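Local coordinates for protein sensory box histidine kinase/response regulator (Burkholderia thailandensis, PDB 3MR0) that probably serves as a phosphorelay sensor kinase in two-component signalling, the piece described here being its PAS sensory domain, at residues Gln99-Ala104 with Val116-Asp121; Ala66-Ala71 with Val84-Arg89. All blocks are in the same frame, centred on the assembly; numbering follows the deposited sequence.

Contact 1 (Gln99-Ala104 with Val116-Asp121); sequences QSRGQA and VGWIMD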
loop_
_atom_site.group_PDB
_atom_site.type_symbol
_atom_site.label_atom_id
_atom_site.label_comp_id
_atom_site.label_asym_id
_atom_site.label_seq_id
_atom_site.Cartn_x
_atom_site.Cartn_y
_atom_site.Cartn_z
ATOM N N GLN A 99 -2.726 4.240 -1.548
ATOM C CA GLN A 99 -1.700 4.863 -0.709
ATOM C C GLN A 99 -1.355 3.862 0.401
ATOM O O GLN A 99 -2.258 3.303 1.024
ATOM C CB GLN A 99 -2.204 6.169 -0.094
ATOM C CG GLN A 99 -1.238 6.765 0.906
ATOM C CD GLN A 99 -1.812 7.960 1.634
ATOM O OE1 GLN A 99 -3.029 8.086 1.765
ATOM N NE2 GLN A 99 -0.939 8.829 2.133
ATOM N N SER A 100 -0.064 3.604 0.617
ATOM C CA SER A 100 0.381 2.683 1.676
ATOM C C SER A 100 1.295 3.430 2.637
ATOM O O SER A 100 2.265 4.070 2.218
ATOM C CB SER A 100 1.081 1.443 1.103
ATOM O OG SER A 100 1.367 0.478 2.097
ATOM N N ARG A 101 0.986 3.323 3.926
ATOM C CA ARG A 101 1.745 3.986 4.986
ATOM C C ARG A 101 1.995 3.003 6.126
ATOM O O ARG A 101 1.122 2.232 6.493
ATOM C CB ARG A 101 0.977 5.210 5.493
ATOM C CG ARG A 101 1.712 6.059 6.499
ATOM C CD ARG A 101 0.842 7.235 6.974
ATOM N NE ARG A 101 0.550 8.211 5.917
ATOM C CZ ARG A 101 -0.066 9.379 6.118
ATOM N NH1 ARG A 101 -0.462 9.727 7.332
ATOM N NH2 ARG A 101 -0.286 10.199 5.101
ATOM N N GLY A 102 3.192 3.031 6.690
ATOM C CA GLY A 102 3.543 2.051 7.690
ATOM C C GLY A 102 4.779 2.405 8.476
ATOM O O GLY A 102 5.526 3.302 8.107
ATOM N N GLN A 103 4.971 1.668 9.563
ATOM C CA GLN A 103 6.037 1.922 10.506
ATOM C C GLN A 103 6.598 0.596 10.968
ATOM O O GLN A 103 5.868 -0.254 11.499
ATOM C CB GLN A 103 5.528 2.699 11.713
ATOM C CG GLN A 103 6.614 2.949 12.762
ATOM C CD GLN A 103 7.733 3.827 12.228
ATOM O OE1 GLN A 103 7.488 4.949 11.828
ATOM N NE2 GLN A 103 8.954 3.318 12.205
ATOM N N ALA A 104 7.901 0.440 10.754
ATOM C CA ALA A 104 8.638 -0.742 11.158
ATOM C C ALA A 104 9.086 -0.658 12.629
ATOM O O ALA A 104 9.114 0.419 13.220
ATOM C CB ALA A 104 9.839 -0.914 10.247
ATOM N N VAL A 116 3.868 -2.277 10.742
ATOM C CA VAL A 116 2.411 -2.196 10.721
ATOM C C VAL A 116 1.948 -0.979 9.950
ATOM O O VAL A 116 2.540 0.087 10.060
ATOM C CB VAL A 116 1.826 -2.115 12.130
ATOM C CG1 VAL A 116 0.312 -2.191 12.058
ATOM C CG2 VAL A 116 2.374 -3.234 12.991
ATOM N N GLY A 117 0.881 -1.130 9.180
ATOM C CA GLY A 117 0.382 -0.019 8.409
ATOM C C GLY A 117 -0.968 -0.275 7.795
ATOM O O GLY A 117 -1.686 -1.197 8.157
ATOM N N TRP A 118 -1.323 0.577 6.853
ATOM C CA TRP A 118 -2.614 0.486 6.211
ATOM C C TRP A 118 -2.518 0.752 4.715
ATOM O O TRP A 118 -1.485 1.186 4.203
ATOM C CB TRP A 118 -3.595 1.466 6.861
ATOM C CG TRP A 118 -3.090 2.902 7.067
ATOM C CD1 TRP A 118 -2.619 3.441 8.236
ATOM C CD2 TRP A 118 -3.057 3.972 6.103
ATOM N NE1 TRP A 118 -2.283 4.750 8.056
ATOM C CE2 TRP A 118 -2.540 5.108 6.757
ATOM C CE3 TRP A 118 -3.398 4.076 4.743
ATOM C CZ2 TRP A 118 -2.354 6.326 6.111
ATOM C CZ3 TRP A 118 -3.211 5.288 4.094
ATOM C CH2 TRP A 118 -2.694 6.398 4.780
ATOM N N ILE A 119 -3.601 0.483 4.013
ATOM C CA ILE A 119 -3.730 0.913 2.645
ATOM C C ILE A 119 -5.092 1.593 2.477
ATOM O O ILE A 119 -6.050 1.258 3.167
ATOM C CB ILE A 119 -3.570 -0.260 1.640
ATOM C CG1 ILE A 119 -4.636 -1.344 1.866
ATOM C CG2 ILE A 119 -2.164 -0.830 1.710
ATOM C CD1 ILE A 119 -4.720 -2.369 0.745
HETATM N N MSE A 120 -5.161 2.560 1.568
HETATM C CA MSE A 120 -6.433 3.150 1.162
HETATM C C MSE A 120 -6.499 3.154 -0.352
HETATM O O MSE A 120 -5.462 3.335 -1.008
HETATM C CB MSE A 120 -6.588 4.573 1.707
HETATM C CG MSE A 120 -6.995 4.615 3.152
HETATM SE SE MSE A 120 -7.698 6.350 3.685
HETATM C CE MSE A 120 -6.057 7.345 3.830
ATOM N N ASP A 121 -7.692 2.956 -0.902
ATOM C CA ASP A 121 -7.866 3.026 -2.352
ATOM C C ASP A 121 -8.022 4.468 -2.756
ATOM O O ASP A 121 -9.018 5.087 -2.400
ATOM C CB ASP A 121 -9.087 2.239 -2.839
ATOM C CG ASP A 121 -9.100 2.086 -4.353
ATOM O OD1 ASP A 121 -9.043 3.106 -5.062
ATOM O OD2 ASP A 121 -9.123 0.945 -4.851
#
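Trp-118 and Arg-101 illustrate how an indole can be laid against the residue directly across from it in an antiparallel sheet. They form a hydrogen-bonded pair, in which Trp-118 N donates to Arg-101 O at 3.0 Å and Arg-101 N returns a longer bond to Trp-118 O. The CG of Trp-118 takes the crowded position between backbone N and carbonyl carbon (chi1 48°), and the ring leans toward strand 95-106. There the two side chains lie side by side, pointing the same way. Arg-101 CB sits over a face of the six-membered ring, 3.9 Å from its centroid, in a CH-pi contact, while Arg-101 CD approaches the rim atom Trp-118 CZ2 to 3.4 Å. The guanidinium is tilted by 49° against the indole instead of stacking flat on it, and its NE makes a salt bridge with Asp-83.

Gln-99 meets the same ring at its edge. Its extended chain carries the amide to the ring, and OE1 lies in the ring plane, 3.5 Å from Trp-118 CH2, with amide and indole nearly perpendicular (87°). The amide NE2 bonds to Asp-83 as well, whose carboxylate thus holds both polar ends beside the tryptophan. Gln-99 OE1 also touches CE of Met-120, present as selenomethionine, at 3.7 Å.

On the opposite face of the sheet, Ser-100 OG packs on Ile-119 CG2 at 3.8 Å. Two pairs further on, Gly-102 and Gly-117 face each other without side chains, and their CA atoms come within 3.8 Å. Six backbone hydrogen bonds join this hairpin of the PAS sheet. Strand 82-89 flanks strand 95-106, strand 21-25 flanks strand 112-121, and His-75 of helix 65-78 accepts a hydrogen bond from Ala-104 N.

Contact 2 (Ala66-Ala71 with Val84-Arg89); sequences ARVLAA and VEYRVR
Val-68 and Tyr-86 are brought together by two first torsions. In Tyr-86, CG lies between the backbone N and the carbonyl carbon (chi1 63°); in Val-68, CG2 stands anti to the carbonyl carbon and makes the closer approach to the ring, with CG1 near the ring atom CE2. The side chains cross at about a right angle, with Val-68 CG2 over one face of the phenol, displaced from its middle toward the rim. This methyl is 3.7 Å from the ring centroid, a CH-pi contact, and its approach of 3.4 Å to Tyr-86 CG marks tight packing. A turn of helix later, Ala-71 CB meets Val-84 CG1 at 3.7 Å, extending the apolar seam along the strand.

Helix 65-78 and strand 82-89 are consecutive elements of the PAS fold, in which helices and connecting loops cover one face of an antiparallel sheet and leave a pocket between. Their short segments run at 140° to each other, the axes 9.3 Å apart at closest. Tyr-86 belongs to the pocket that holds a bound polyether molecule, and Ile-60, in a loop, touches both Val-68 and Tyr-86.

The polar part of the contact lies beside this packing. Arg-67 presents its guanidinium end-on to a single backbone oxygen: NH1 reaches Glu-85 O at 3.1 Å and NH2 reaches the same Glu-85 O at 3.2 Å. The paired bonds keep that oxygen in the guanidinium plane, and the salt bridge of NH2 with Asp-64 gives the group a second hold. Asp-64 also pairs with Arg-87 NH2, and probably offsets the repulsion between Arg-67 NH2 and Arg-87 NH2, which stand 5.4 Å apart. The side chain of Glu-85 leads elsewhere, to a salt bridge with Arg-125.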
loop_
_atom_site.group_PDB
_atom_site.type_symbol
_atom_site.label_atom_id
_atom_site.label_comp_id
_atom_site.label_asym_id
_atom_site.label_seq_id
_atom_site.Cartn_x
_atom_site.Cartn_y
_atom_site.Cartn_z
ATOM N N ALA A 66 10.032 -0.645 -8.751
ATOM C CA ALA A 66 11.315 -0.169 -8.257
ATOM C C ALA A 66 11.124 0.928 -7.229
ATOM O O ALA A 66 11.739 0.905 -6.177
ATOM C CB ALA A 66 12.165 0.319 -9.406
ATOM N N ARG A 67 10.261 1.891 -7.536
ATOM C CA ARG A 67 10.027 3.007 -6.639
ATOM C C ARG A 67 9.572 2.517 -5.268
ATOM O O ARG A 67 10.067 2.980 -4.227
ATOM C CB ARG A 67 8.969 3.940 -7.231
ATOM C CG ARG A 67 8.827 5.247 -6.475
ATOM C CD ARG A 67 8.024 6.257 -7.263
ATOM N NE ARG A 67 6.861 5.648 -7.892
ATOM C CZ ARG A 67 5.701 5.476 -7.274
ATOM N NH1 ARG A 67 5.565 5.856 -6.024
ATOM N NH2 ARG A 67 4.680 4.929 -7.914
ATOM N N VAL A 68 8.622 1.583 -5.267
ATOM C CA VAL A 68 8.059 1.046 -4.020
ATOM C C VAL A 68 9.095 0.282 -3.206
ATOM O O VAL A 68 9.258 0.536 -2.013
ATOM C CB VAL A 68 6.826 0.135 -4.288
ATOM C CG1 VAL A 68 6.365 -0.559 -3.007
ATOM C CG2 VAL A 68 5.702 0.948 -4.904
ATOM N N LEU A 69 9.794 -0.655 -3.844
ATOM C CA LEU A 69 10.791 -1.454 -3.143
ATOM C C LEU A 69 11.862 -0.543 -2.567
ATOM O O LEU A 69 12.330 -0.749 -1.451
ATOM C CB LEU A 69 11.446 -2.480 -4.066
ATOM C CG LEU A 69 10.630 -3.512 -4.847
ATOM C CD1 LEU A 69 11.544 -4.250 -5.815
ATOM C CD2 LEU A 69 9.909 -4.501 -3.941
ATOM N N ALA A 70 12.261 0.465 -3.333
ATOM C CA ALA A 70 13.263 1.397 -2.852
ATOM C C ALA A 70 12.784 2.146 -1.605
ATOM O O ALA A 70 13.552 2.326 -0.664
ATOM C CB ALA A 70 13.685 2.373 -3.968
ATOM N N ALA A 71 11.522 2.575 -1.585
ATOM C CA ALA A 71 11.023 3.320 -0.434
ATOM C C ALA A 71 10.955 2.426 0.798
ATOM O O ALA A 71 11.228 2.876 1.917
ATOM C CB ALA A 71 9.671 3.965 -0.725
ATOM N N VAL A 84 3.713 5.759 0.422
ATOM C CA VAL A 84 3.837 5.797 -1.021
ATOM C C VAL A 84 2.481 5.598 -1.657
ATOM O O VAL A 84 1.573 5.068 -1.025
ATOM C CB VAL A 84 4.828 4.718 -1.552
ATOM C CG1 VAL A 84 6.245 5.116 -1.270
ATOM C CG2 VAL A 84 4.520 3.328 -0.957
ATOM N N GLU A 85 2.354 6.023 -2.905
ATOM C CA GLU A 85 1.189 5.696 -3.679
ATOM C C GLU A 85 1.624 4.880 -4.873
ATOM O O GLU A 85 2.626 5.182 -5.516
ATOM C CB GLU A 85 0.433 6.966 -4.072
ATOM C CG GLU A 85 -0.118 7.683 -2.841
ATOM C CD GLU A 85 -1.015 8.867 -3.164
ATOM O OE1 GLU A 85 -0.929 9.412 -4.285
ATOM O OE2 GLU A 85 -1.813 9.242 -2.277
ATOM N N TYR A 86 0.888 3.815 -5.157
ATOM C CA TYR A 86 1.235 2.968 -6.292
ATOM C C TYR A 86 0.084 2.096 -6.785
ATOM O O TYR A 86 -0.965 2.034 -6.153
ATOM C CB TYR A 86 2.465 2.115 -5.974
ATOM C CG TYR A 86 2.316 1.128 -4.831
ATOM C CD1 TYR A 86 1.930 -0.198 -5.065
ATOM C CD2 TYR A 86 2.620 1.504 -3.536
ATOM C CE1 TYR A 86 1.833 -1.106 -4.032
ATOM C CE2 TYR A 86 2.532 0.612 -2.496
ATOM C CZ TYR A 86 2.143 -0.694 -2.747
ATOM O OH TYR A 86 2.076 -1.577 -1.690
ATOM N N ARG A 87 0.290 1.431 -7.919
ATOM C CA ARG A 87 -0.737 0.605 -8.519
ATOM C C ARG A 87 -0.531 -0.853 -8.160
ATOM O O ARG A 87 0.596 -1.358 -8.200
ATOM C CB ARG A 87 -0.750 0.773 -10.048
ATOM C CG ARG A 87 -1.348 2.089 -10.534
ATOM C CD ARG A 87 -0.804 2.460 -11.887
ATOM N NE ARG A 87 0.640 2.660 -11.821
ATOM C CZ ARG A 87 1.393 3.104 -12.825
ATOM N NH1 ARG A 87 0.833 3.403 -13.995
ATOM N NH2 ARG A 87 2.702 3.253 -12.658
ATOM N N VAL A 88 -1.634 -1.514 -7.805
ATOM C CA VAL A 88 -1.677 -2.954 -7.564
ATOM C C VAL A 88 -2.750 -3.627 -8.420
ATOM O O VAL A 88 -3.816 -3.057 -8.666
ATOM C CB VAL A 88 -1.933 -3.328 -6.083
ATOM C CG1 VAL A 88 -0.732 -2.997 -5.232
ATOM C CG2 VAL A 88 -3.188 -2.677 -5.554
ATOM N N ARG A 89 -2.442 -4.836 -8.885
ATOM C CA ARG A 89 -3.372 -5.632 -9.670
ATOM C C ARG A 89 -4.366 -6.317 -8.730
ATOM O O ARG A 89 -3.989 -7.113 -7.860
ATOM C CB ARG A 89 -2.608 -6.664 -10.518
ATOM C CG ARG A 89 -3.430 -7.296 -11.629
ATOM C CD ARG A 89 -2.616 -8.287 -12.451
ATOM N NE ARG A 89 -1.775 -7.660 -13.477
ATOM C CZ ARG A 89 -2.143 -7.469 -14.744
ATOM N NH1 ARG A 89 -3.351 -7.841 -15.147
ATOM N NH2 ARG A 89 -1.304 -6.905 -15.607
#

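How the contacts relate
Contacts 1 and 2 have centres about 12 Å apart and are joined through neighbouring strands of one sheet, 82-89 and 95-106. Ser-100 N lies 2.7 Å from Val-84 O, a probable backbone hydrogen bond, and Gln-99 CB packs on Glu-85 CG at 3.8 Å. On the pocket side, Ser-100 CB approaches Tyr-86 CE2 to 4.0 Å. Both residues line the site of a polyether probably taken from the crystallisation liquor: nearest atoms are about 3 Å away for the Tyr-86 side chain and about 4 Å for that of Ser-100. Tyr-86 and Val-88 of contact 2 thus share this pocket with Ser-100 of contact 1, whose Trp-118 cluster lies on the other face of the sheet.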